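Local coordinates for protein colicin-B (Escherichia coli, PDB 1RH1) that kills Escherichia coli and closely related bacteria by forming channels that depolarize the cytoplasmic membrane and dissipate cellular energy, at residues A58-S62 with I73-E77; D173-N177 with V255-Y259; F358-I363 with S457-L461; S381-N385 with F484-V488; N426-S431 with P442-V447. All coordinates share one frame. Numbering follows the deposited sequence.

Interaction 1: residues A58-S62 with I73-E77; sequences ALVQS and ILDKE
Q61 and L59, two residues apart on an extended loop, reach across to K76, which follows the left-handed D75. L59 (phi/psi -66/155) and V60 (-81/99) keep A58-S62 open until Q61 bends at -79/-35. Opposite, I73 leaves its strand, D75 takes left-handed helical angles (50/47), and K76 follows at -44/-43. CA atoms are 7.7 Å apart for Q61 and K76, and 7.8 Å for L59 and E77. Each loop borders a strand of the mixed sheet of the N-terminal half: 58-62 runs into strand 62-64, the other segment leaves strand 70-73, and the contact lies at the surface. Q61 (chi1 p, chi2 t) brings its amide end to the I73 backbone, Q61 OE1 as modelled being 2.7 Å from I73 O. L59 (chi1 p, chi2 t) places CD2 4.1 Å from K76 CB and CD1 3.6 Å from E77 OE2. K76 stretches all-trans beside Q61. The E77 carboxylate hydrogen-bonds through OE1 to the Y52 hydroxyl, while Q61 and S87 share a backbone hydrogen bond.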
# COMPACT_ATOMS: atom_id res chain seq x y z
N ALA A 58 18.16 17.33 32.72
CA ALA A 58 17.00 17.01 33.53
C ALA A 58 17.20 15.75 34.35
O ALA A 58 18.14 15.02 34.06
CB ALA A 58 15.84 16.84 32.62
N LEU A 59 16.39 15.40 35.37
CA LEU A 59 16.67 14.19 36.16
C LEU A 59 16.53 12.92 35.32
O LEU A 59 15.83 12.87 34.30
CB LEU A 59 15.72 14.09 37.35
CG LEU A 59 14.34 13.46 37.14
CD1 LEU A 59 13.73 13.10 38.48
CD2 LEU A 59 13.46 14.40 36.36
N VAL A 60 17.22 11.86 35.74
CA VAL A 60 17.11 10.59 35.03
C VAL A 60 15.82 9.98 35.57
O VAL A 60 15.76 9.43 36.67
CB VAL A 60 18.40 9.72 35.31
CG1 VAL A 60 18.26 8.29 34.85
CG2 VAL A 60 19.54 10.26 34.46
N GLN A 61 14.76 10.14 34.79
CA GLN A 61 13.48 9.77 35.33
C GLN A 61 13.17 8.31 35.34
O GLN A 61 12.57 7.88 36.32
CB GLN A 61 12.35 10.49 34.61
CG GLN A 61 12.18 10.28 33.15
CD GLN A 61 10.90 10.92 32.71
OE1 GLN A 61 10.89 11.89 31.96
NE2 GLN A 61 9.81 10.34 33.19
N SER A 62 13.61 7.56 34.35
CA SER A 62 13.30 6.14 34.29
C SER A 62 14.40 5.31 33.66
O SER A 62 15.41 5.83 33.20
CB SER A 62 12.00 5.99 33.52
OG SER A 62 11.46 4.70 33.69
N ILE A 73 7.72 11.27 30.93
CA ILE A 73 7.08 12.58 31.05
C ILE A 73 8.01 13.72 30.65
O ILE A 73 9.11 13.77 31.17
CB ILE A 73 6.61 12.75 32.52
CG1 ILE A 73 5.69 11.64 32.96
CG2 ILE A 73 5.81 14.03 32.63
CD1 ILE A 73 5.39 11.72 34.46
N LEU A 74 7.63 14.65 29.77
CA LEU A 74 8.51 15.77 29.40
C LEU A 74 8.46 16.82 30.49
O LEU A 74 7.38 17.12 30.99
CB LEU A 74 8.05 16.38 28.08
CG LEU A 74 8.87 17.46 27.42
CD1 LEU A 74 10.27 16.97 27.14
CD2 LEU A 74 8.24 17.83 26.10
N ASP A 75 9.62 17.40 30.86
CA ASP A 75 9.73 18.36 31.99
C ASP A 75 9.06 17.79 33.25
O ASP A 75 8.29 18.46 33.96
CB ASP A 75 9.07 19.72 31.65
CG ASP A 75 9.60 20.48 30.44
OD1 ASP A 75 8.80 21.11 29.74
OD2 ASP A 75 10.81 20.47 30.20
N LYS A 76 9.38 16.52 33.56
CA LYS A 76 8.79 15.82 34.69
C LYS A 76 8.70 16.65 35.94
O LYS A 76 7.66 16.66 36.59
CB LYS A 76 9.56 14.55 35.07
CG LYS A 76 8.65 13.67 35.95
CD LYS A 76 9.25 12.36 36.47
CE LYS A 76 8.20 11.59 37.31
NZ LYS A 76 8.76 10.45 38.02
N GLU A 77 9.81 17.37 36.19
CA GLU A 77 10.03 18.19 37.37
C GLU A 77 10.48 19.63 37.13
O GLU A 77 11.24 20.19 37.92
CB GLU A 77 11.03 17.44 38.25
CG GLU A 77 10.29 16.37 39.03
CD GLU A 77 11.12 15.42 39.88
OE1 GLU A 77 12.15 15.81 40.43
OE2 GLU A 77 10.71 14.26 40.00

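Interaction 2: residues D173-N177 with V255-Y259; sequences DLMQN and VEAGY
Strand residues D173-Q176 run across the end of strand 252-256 and the loop that follows it, with no hydrogen bond between the two segments; the nearest CA pair, L174 and G258, is 5.6 Å apart. D173 (phi/psi -119/164) starts the segment and turns its carboxylate to a salt bridge with R297 of the long helix 291-340. L174 (-131/114) makes the main contact. Its chi1 of -116° lies between wells and chi2 is t, which carries the end of the side chain toward the loop: CD1 meets V255 CG2 at 3.7 Å, and CD2 packs on the main chain, 3.3 Å from G258 N and 3.9 Å from A257 C. M175 (-80/103) ends on the other side, against L294 and R297 of the long helix. Q176 (-124/99, chi1 m) swings round to V255, with OE1 3.7 Å from V255 CG2; V255 has chi1 m and points toward the first strand. E256 to G258 stay extended (A257 at -74/167, G258 at -67/164), Y259 turns off at -106/-15, and E256 and Y259 gather round R119 by a salt bridge and a cation-pi contact. This is side-chain packing between two strands of one antiparallel sheet that are not neighbours, strands 179-186 and 121-128 linking them by hydrogen bonding, close to V20 of the TonB box, a backbone partner of Y259.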
# COMPACT_ATOMS: atom_id res chain seq x y z
N ASP A 173 2.17 1.05 17.27
CA ASP A 173 0.91 0.78 17.92
C ASP A 173 -0.17 0.33 16.96
O ASP A 173 -0.02 0.43 15.75
CB ASP A 173 0.48 2.02 18.75
CG ASP A 173 -0.14 3.24 18.10
OD1 ASP A 173 0.18 3.61 16.97
OD2 ASP A 173 -0.96 3.86 18.76
N LEU A 174 -1.23 -0.24 17.53
CA LEU A 174 -2.30 -0.89 16.80
C LEU A 174 -3.65 -0.41 17.28
O LEU A 174 -4.09 -0.71 18.40
CB LEU A 174 -2.30 -2.40 17.00
CG LEU A 174 -2.07 -3.35 15.89
CD1 LEU A 174 -2.82 -4.58 16.25
CD2 LEU A 174 -2.52 -2.80 14.57
N MET A 175 -4.33 0.27 16.38
CA MET A 175 -5.68 0.69 16.70
C MET A 175 -6.59 -0.51 16.48
O MET A 175 -6.86 -0.89 15.34
CB MET A 175 -6.03 1.84 15.81
CG MET A 175 -6.75 3.00 16.49
SD MET A 175 -5.87 3.70 17.88
CE MET A 175 -7.28 3.22 18.79
N GLN A 176 -7.03 -1.19 17.54
CA GLN A 176 -7.92 -2.33 17.39
C GLN A 176 -9.21 -2.21 18.15
O GLN A 176 -9.29 -2.52 19.34
CB GLN A 176 -7.24 -3.58 17.83
CG GLN A 176 -6.18 -3.95 16.85
CD GLN A 176 -6.29 -5.39 16.38
OE1 GLN A 176 -6.47 -5.64 15.18
NE2 GLN A 176 -6.19 -6.34 17.32
N ASN A 177 -10.24 -1.81 17.39
CA ASN A 177 -11.63 -1.58 17.80
C ASN A 177 -11.82 -0.38 18.70
O ASN A 177 -12.47 -0.42 19.74
CB ASN A 177 -12.24 -2.81 18.51
CG ASN A 177 -12.65 -3.87 17.50
OD1 ASN A 177 -13.44 -3.60 16.59
ND2 ASN A 177 -12.12 -5.09 17.61
N VAL A 255 -2.91 -10.62 13.84
CA VAL A 255 -3.80 -9.75 13.10
C VAL A 255 -3.09 -8.98 12.00
O VAL A 255 -1.88 -9.07 11.82
CB VAL A 255 -4.51 -8.75 14.07
CG1 VAL A 255 -5.36 -9.54 15.03
CG2 VAL A 255 -3.50 -7.88 14.82
N GLU A 256 -3.86 -8.22 11.23
CA GLU A 256 -3.31 -7.31 10.25
C GLU A 256 -2.94 -6.03 10.96
O GLU A 256 -3.63 -5.61 11.90
CB GLU A 256 -4.35 -7.03 9.20
CG GLU A 256 -3.89 -6.00 8.19
CD GLU A 256 -4.86 -5.70 7.07
OE1 GLU A 256 -4.43 -5.05 6.13
OE2 GLU A 256 -6.03 -6.07 7.11
N ALA A 257 -1.86 -5.39 10.50
CA ALA A 257 -1.41 -4.13 11.08
C ALA A 257 -2.30 -2.96 10.70
O ALA A 257 -3.12 -3.08 9.78
CB ALA A 257 0.00 -3.80 10.63
N GLY A 258 -2.11 -1.84 11.42
CA GLY A 258 -2.89 -0.64 11.20
C GLY A 258 -2.65 0.03 9.86
O GLY A 258 -1.69 -0.24 9.15
N TYR A 259 -3.57 0.91 9.51
CA TYR A 259 -3.49 1.69 8.29
C TYR A 259 -3.11 3.16 8.51
O TYR A 259 -2.75 3.83 7.53
CB TYR A 259 -4.80 1.63 7.57
CG TYR A 259 -5.09 0.29 6.96
CD1 TYR A 259 -4.95 0.14 5.58
CD2 TYR A 259 -5.55 -0.77 7.74
CE1 TYR A 259 -5.28 -1.06 4.97
CE2 TYR A 259 -5.89 -1.99 7.14
CZ TYR A 259 -5.76 -2.11 5.75
OH TYR A 259 -6.18 -3.26 5.13

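Interaction 3: residues F358-I363 with S457-L461; sequences FQGKTI and SAVAL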
# COMPACT_ATOMS: atom_id res chain seq x y z
N PHE A 358 -2.78 -1.56 -21.13
CA PHE A 358 -3.74 -0.49 -21.15
C PHE A 358 -4.26 -0.05 -19.80
O PHE A 358 -4.95 0.94 -19.71
CB PHE A 358 -4.86 -0.94 -22.00
CG PHE A 358 -5.68 0.20 -22.51
CD1 PHE A 358 -5.26 0.82 -23.67
CD2 PHE A 358 -6.85 0.57 -21.86
CE1 PHE A 358 -6.03 1.85 -24.20
CE2 PHE A 358 -7.61 1.59 -22.38
CZ PHE A 358 -7.20 2.23 -23.54
N GLN A 359 -3.94 -0.75 -18.71
CA GLN A 359 -4.31 -0.34 -17.37
C GLN A 359 -3.87 1.09 -17.05
O GLN A 359 -2.73 1.53 -17.25
CB GLN A 359 -3.69 -1.35 -16.43
CG GLN A 359 -4.17 -1.24 -15.00
CD GLN A 359 -3.99 -2.56 -14.27
OE1 GLN A 359 -3.29 -3.47 -14.76
NE2 GLN A 359 -4.62 -2.73 -13.11
N GLY A 360 -4.86 1.84 -16.62
CA GLY A 360 -4.64 3.24 -16.31
C GLY A 360 -4.85 4.14 -17.53
O GLY A 360 -5.06 5.35 -17.37
N LYS A 361 -4.78 3.58 -18.76
CA LYS A 361 -5.01 4.36 -19.96
C LYS A 361 -6.51 4.50 -20.25
O LYS A 361 -7.39 3.91 -19.61
CB LYS A 361 -4.28 3.70 -21.13
CG LYS A 361 -2.77 3.61 -20.88
CD LYS A 361 -2.02 2.76 -21.92
CE LYS A 361 -0.65 2.31 -21.40
NZ LYS A 361 -0.25 1.05 -22.03
N THR A 362 -6.74 5.37 -21.23
CA THR A 362 -8.07 5.81 -21.61
C THR A 362 -8.40 5.42 -23.03
O THR A 362 -7.52 5.68 -23.86
CB THR A 362 -8.07 7.34 -21.40
OG1 THR A 362 -7.90 7.49 -19.99
CG2 THR A 362 -9.32 8.09 -21.85
N ILE A 363 -9.57 4.87 -23.42
CA ILE A 363 -9.75 4.53 -24.84
C ILE A 363 -9.76 5.80 -25.68
O ILE A 363 -9.96 6.88 -25.12
CB ILE A 363 -11.07 3.75 -25.21
CG1 ILE A 363 -12.30 4.41 -24.65
CG2 ILE A 363 -10.97 2.34 -24.67
CD1 ILE A 363 -13.54 3.70 -25.16
N SER A 457 -11.83 2.69 -18.71
CA SER A 457 -11.52 2.41 -20.11
C SER A 457 -10.98 1.02 -20.37
O SER A 457 -11.44 0.34 -21.28
CB SER A 457 -10.48 3.34 -20.70
OG SER A 457 -10.89 4.67 -20.92
N ALA A 458 -10.04 0.58 -19.53
CA ALA A 458 -9.48 -0.76 -19.64
C ALA A 458 -10.56 -1.84 -19.55
O ALA A 458 -10.60 -2.69 -20.44
CB ALA A 458 -8.46 -0.96 -18.54
N VAL A 459 -11.47 -1.81 -18.56
CA VAL A 459 -12.57 -2.76 -18.46
C VAL A 459 -13.49 -2.62 -19.70
O VAL A 459 -13.94 -3.62 -20.26
CB VAL A 459 -13.37 -2.50 -17.17
CG1 VAL A 459 -14.38 -3.58 -16.93
CG2 VAL A 459 -12.47 -2.56 -15.98
N ALA A 460 -13.77 -1.41 -20.20
CA ALA A 460 -14.61 -1.27 -21.38
C ALA A 460 -13.94 -1.78 -22.64
O ALA A 460 -14.62 -2.20 -23.57
CB ALA A 460 -14.97 0.17 -21.61
N LEU A 461 -12.60 -1.75 -22.69
CA LEU A 461 -11.87 -2.29 -23.82
C LEU A 461 -11.95 -3.81 -23.79
O LEU A 461 -12.14 -4.44 -24.83
CB LEU A 461 -10.40 -1.95 -23.78
CG LEU A 461 -9.77 -1.19 -24.94
CD1 LEU A 461 -8.29 -1.30 -24.72
CD2 LEU A 461 -10.14 -1.74 -26.31
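The ring of F358 (chi1 t, chi2 85°) lies against the start of helix 457-472, and L461 lies over one face of it: L461 CD1 is 3.5 Å from the ring centroid and 5° off its normal, a CH-pi contact. At the ring edge, F358 CE2 meets S457 CB at 3.8 Å and CD2 meets A458 CA at 3.7 Å. L461 has chi1 at -122°, between wells, and its CG also touches I363 CG2 at 3.7 Å. I363 takes chi1 p with chi2 t and packs onward against E448 and V451 of helix 441-452. S457 (chi1 m) directs its hydroxyl at the loop backbone, where I363 N gives OG a weak hydrogen bond of 2.8 Å. The loop gets its course from a type II beta turn, F358 to K361, closed by K361 N to F358 O at 2.8 Å, with G360 at positive phi. An interhelical loop thus covers the first turn of the hydrophobic hairpin, the predicted membrane-spanning pair of helices that marks the pore-forming domain of colicins.

Interaction 4: residues S381-N385 with F484-V488; sequences SLKIN and FVGVV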
# COMPACT_ATOMS: atom_id res chain seq x y z
N SER A 381 -11.21 -2.86 -51.35
CA SER A 381 -10.96 -4.29 -51.40
C SER A 381 -11.31 -4.98 -50.07
O SER A 381 -10.87 -6.11 -49.82
CB SER A 381 -9.50 -4.50 -51.77
OG SER A 381 -8.62 -4.15 -50.73
N LEU A 382 -12.10 -4.28 -49.22
CA LEU A 382 -12.68 -4.78 -47.96
C LEU A 382 -14.21 -4.81 -48.11
O LEU A 382 -14.95 -3.94 -47.61
CB LEU A 382 -12.32 -3.86 -46.77
CG LEU A 382 -12.21 -4.40 -45.31
CD1 LEU A 382 -13.24 -3.74 -44.43
CD2 LEU A 382 -12.38 -5.89 -45.28
N LYS A 383 -14.64 -5.88 -48.84
CA LYS A 383 -16.02 -6.18 -49.19
C LYS A 383 -16.45 -7.62 -48.91
O LYS A 383 -15.61 -8.52 -48.89
CB LYS A 383 -16.21 -5.88 -50.67
CG LYS A 383 -16.22 -4.39 -51.04
CD LYS A 383 -16.59 -4.24 -52.52
CE LYS A 383 -16.88 -2.79 -52.94
NZ LYS A 383 -15.71 -1.93 -52.98
N ILE A 384 -17.77 -7.81 -48.66
CA ILE A 384 -18.46 -9.11 -48.45
C ILE A 384 -19.63 -9.34 -49.42
O ILE A 384 -20.39 -8.41 -49.74
CB ILE A 384 -19.18 -9.37 -47.06
CG1 ILE A 384 -19.95 -8.15 -46.56
CG2 ILE A 384 -18.18 -9.89 -46.09
CD1 ILE A 384 -19.29 -6.81 -46.20
N ASN A 385 -19.84 -10.58 -49.91
CA ASN A 385 -21.06 -10.83 -50.69
C ASN A 385 -22.21 -11.25 -49.77
O ASN A 385 -22.01 -11.85 -48.72
CB ASN A 385 -20.83 -11.93 -51.74
CG ASN A 385 -20.36 -13.27 -51.22
OD1 ASN A 385 -20.95 -14.31 -51.51
ND2 ASN A 385 -19.29 -13.25 -50.45
N PHE A 484 -12.79 -11.77 -43.05
CA PHE A 484 -13.47 -10.48 -43.06
C PHE A 484 -13.72 -10.01 -41.63
O PHE A 484 -13.40 -8.87 -41.28
CB PHE A 484 -14.81 -10.58 -43.80
CG PHE A 484 -15.46 -9.22 -44.02
CD1 PHE A 484 -16.44 -8.75 -43.13
CD2 PHE A 484 -15.06 -8.42 -45.09
CE1 PHE A 484 -17.01 -7.49 -43.31
CE2 PHE A 484 -15.64 -7.16 -45.26
CZ PHE A 484 -16.60 -6.69 -44.38
N VAL A 485 -14.27 -10.90 -40.80
CA VAL A 485 -14.52 -10.55 -39.43
C VAL A 485 -13.19 -10.41 -38.71
O VAL A 485 -13.12 -9.58 -37.80
CB VAL A 485 -15.39 -11.62 -38.78
CG1 VAL A 485 -15.58 -11.39 -37.29
CG2 VAL A 485 -16.77 -11.52 -39.40
N GLY A 486 -12.12 -11.10 -39.09
CA GLY A 486 -10.85 -10.94 -38.41
C GLY A 486 -10.29 -9.55 -38.66
O GLY A 486 -9.60 -9.01 -37.81
N VAL A 487 -10.56 -8.98 -39.84
CA VAL A 487 -10.19 -7.61 -40.18
C VAL A 487 -11.11 -6.62 -39.45
O VAL A 487 -10.60 -5.77 -38.74
CB VAL A 487 -10.28 -7.48 -41.71
CG1 VAL A 487 -10.33 -6.04 -42.13
CG2 VAL A 487 -9.01 -8.04 -42.32
N VAL A 488 -12.46 -6.71 -39.57
CA VAL A 488 -13.42 -5.85 -38.89
C VAL A 488 -13.16 -5.76 -37.42
O VAL A 488 -12.93 -4.65 -36.95
CB VAL A 488 -14.87 -6.33 -39.04
CG1 VAL A 488 -15.86 -5.64 -38.07
CG2 VAL A 488 -15.27 -5.98 -40.47
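Residues L382, K383 and I384 are extended, with phi/psi near -115/78, -131/152 and -123/142, whereas 484-488 is regular helix, V488 N bonding to F484 O at 2.9 Å. The nearest CA pair, I384 and F484, is 7.5 Å apart; the helix meets the loop through its side chains, without a hydrogen bond between them, the F484 ring also touching the loop backbone (K383 C to F484 CE2 3.8 Å). N385 then takes the N-cap position of helix 386-398, although its side chain makes no capping bond. F484 (chi1 t, chi2 -96°) has the largest buried area of the contact and reaches out to L382 and I384. I384 (chi1 p, chi2 m) sets CG2 over a ring face, 3.5 Å from the centroid and 11° off the normal in a CH-pi contact, with its CD1 only 3.3 Å from F484 CZ. Helix 479-495 is the second arm of the hydrophobic hairpin of the colicin pore-forming domain and is predicted to span the membrane; here it is packed in the water-soluble helical bundle. L382 (chi1 t) sends CD2 to F484 CE2 at 3.5 Å and to V487 CG1 at 3.8 Å, bridging residues one helical turn apart. K383 points away, and its NZ bonds to P380 O. Beyond the loop, I510 of helix 500-510 touches both L382 and V487, while M377 and Y435 pack on F484.

Interaction 5: residues N426-S431 with P442-V447; sequences NIREKS and PLMLEV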
# COMPACT_ATOMS: atom_id res chain seq x y z
N ASN A 426 -26.04 -5.67 -26.50
CA ASN A 426 -26.02 -4.51 -27.35
C ASN A 426 -24.92 -4.63 -28.37
O ASN A 426 -25.21 -4.36 -29.52
CB ASN A 426 -25.84 -3.26 -26.55
CG ASN A 426 -27.06 -2.96 -25.72
OD1 ASN A 426 -26.93 -2.67 -24.54
ND2 ASN A 426 -28.27 -3.02 -26.28
N ILE A 427 -23.73 -5.11 -28.01
CA ILE A 427 -22.65 -5.29 -28.98
C ILE A 427 -23.11 -6.19 -30.11
O ILE A 427 -22.84 -5.92 -31.27
CB ILE A 427 -21.41 -5.90 -28.30
CG1 ILE A 427 -20.91 -5.05 -27.14
CG2 ILE A 427 -20.31 -5.99 -29.35
CD1 ILE A 427 -20.49 -3.63 -27.55
N ARG A 428 -23.90 -7.19 -29.74
CA ARG A 428 -24.46 -8.14 -30.68
C ARG A 428 -25.41 -7.46 -31.66
O ARG A 428 -25.09 -7.42 -32.84
CB ARG A 428 -25.18 -9.24 -29.92
CG ARG A 428 -25.79 -10.31 -30.79
CD ARG A 428 -27.31 -10.22 -30.88
NE ARG A 428 -27.92 -10.51 -29.60
CZ ARG A 428 -27.98 -11.74 -29.09
NH1 ARG A 428 -27.50 -12.77 -29.79
NH2 ARG A 428 -28.46 -11.93 -27.85
N GLU A 429 -26.52 -6.88 -31.20
CA GLU A 429 -27.47 -6.19 -32.07
C GLU A 429 -26.83 -5.10 -32.91
O GLU A 429 -27.20 -4.87 -34.07
CB GLU A 429 -28.56 -5.56 -31.27
CG GLU A 429 -29.44 -6.50 -30.50
CD GLU A 429 -30.30 -5.81 -29.44
OE1 GLU A 429 -30.24 -4.59 -29.27
OE2 GLU A 429 -31.04 -6.52 -28.75
N LYS A 430 -25.82 -4.44 -32.31
CA LYS A 430 -25.11 -3.38 -32.97
C LYS A 430 -23.97 -3.87 -33.86
O LYS A 430 -23.49 -3.11 -34.71
CB LYS A 430 -24.62 -2.42 -31.88
CG LYS A 430 -25.85 -1.71 -31.37
CD LYS A 430 -25.66 -0.88 -30.13
CE LYS A 430 -27.02 -0.25 -29.85
NZ LYS A 430 -26.91 0.78 -28.83
N SER A 431 -23.48 -5.10 -33.73
CA SER A 431 -22.55 -5.62 -34.71
C SER A 431 -23.40 -6.07 -35.88
O SER A 431 -22.98 -5.91 -37.03
CB SER A 431 -21.77 -6.81 -34.17
OG SER A 431 -20.79 -6.42 -33.20
N PRO A 442 -23.65 3.05 -33.93
CA PRO A 442 -24.22 2.40 -32.76
C PRO A 442 -23.31 1.49 -31.97
O PRO A 442 -23.41 1.42 -30.74
CB PRO A 442 -25.43 1.70 -33.30
CG PRO A 442 -25.18 1.65 -34.79
CD PRO A 442 -24.59 3.01 -35.02
N LEU A 443 -22.38 0.82 -32.66
CA LEU A 443 -21.43 -0.05 -31.99
C LEU A 443 -20.39 0.76 -31.26
O LEU A 443 -20.16 0.48 -30.09
CB LEU A 443 -20.65 -0.95 -32.94
CG LEU A 443 -20.29 -2.39 -32.59
CD1 LEU A 443 -18.95 -2.66 -33.22
CD2 LEU A 443 -20.18 -2.64 -31.11
N MET A 444 -19.76 1.73 -31.93
CA MET A 444 -18.67 2.46 -31.32
C MET A 444 -19.15 3.41 -30.24
O MET A 444 -18.50 3.64 -29.23
CB MET A 444 -17.91 3.21 -32.40
CG MET A 444 -17.39 2.23 -33.49
SD MET A 444 -16.49 0.78 -32.89
CE MET A 444 -14.88 1.33 -33.27
N LEU A 445 -20.38 3.85 -30.39
CA LEU A 445 -21.02 4.77 -29.47
C LEU A 445 -21.45 4.11 -28.17
O LEU A 445 -21.40 4.71 -27.10
CB LEU A 445 -22.21 5.38 -30.22
CG LEU A 445 -22.92 6.66 -29.83
CD1 LEU A 445 -21.93 7.80 -29.60
CD2 LEU A 445 -23.92 6.99 -30.94
N GLU A 446 -21.86 2.86 -28.22
CA GLU A 446 -22.24 2.08 -27.06
C GLU A 446 -21.02 1.86 -26.18
O GLU A 446 -21.15 1.85 -24.96
CB GLU A 446 -22.82 0.75 -27.53
CG GLU A 446 -23.23 -0.33 -26.52
CD GLU A 446 -24.40 -0.02 -25.60
OE1 GLU A 446 -24.35 -0.50 -24.46
OE2 GLU A 446 -25.34 0.67 -26.00
N VAL A 447 -19.83 1.72 -26.80
CA VAL A 447 -18.60 1.45 -26.05
C VAL A 447 -18.22 2.70 -25.27
O VAL A 447 -17.88 2.61 -24.09
CB VAL A 447 -17.44 1.04 -26.99
CG1 VAL A 447 -16.30 0.52 -26.14
CG2 VAL A 447 -17.84 -0.04 -27.97
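A salt bridge joins K430 NZ to E446 OE2 at 3.2 Å, its hydrogen bond weak. The other carboxylate oxygen of E446 takes a weak hydrogen bond from W450 NE1, and the N426 amide lies beside the same carboxylate. To reach across, K430 (chi1 m, then all trans) lies along P442: its CD is 3.3 Å from P442 O and its CG 3.9 Å from P442 CB. S431 turns its hydroxyl back to its own helix, OG to I427 O at 2.9 Å. Further in, I427 CD1 packs on L443 CD2 at 3.7 Å, and L443 CG sits 3.9 Å from K430 O. The closest CA pair, K430 and L443, is 5.1 Å apart. The segment axes approach to 8.9 Å at 157°, nearly antiparallel. F464 of helix 457-472 covers I427, L443 and V447. Helices 420-435 and 441-452 form an antiparallel helical hairpin laid against the first arm of the hydrophobic hairpin, within the helical bundle of the colicin pore-forming domain.

Overall arrangement
The five contacts follow the two halves of an elongated chain. Interactions 1 and 2 belong to the N-terminal beta-rich part, with centres 30 Å apart; interaction 2 is the one near the TonB box. Interactions 3, 4 and 5 share the pore-forming helical bundle, and interaction 1 lies 86 Å from interaction 4, centre to centre. The long helix 291-340 links the halves and touches interactions 2 and 3, whose centres are 35 Å apart. Within the bundle, interaction 5 is nested in the loops closed by interactions 3 and 4, 18 Å from each between centres; it touches interaction 3 where V447 CG1 is 4.1 Å from A460 O. Interactions 3 and 4, centres 27 Å apart, involve the successive hydrophobic-hairpin helices 457-472 and 479-495.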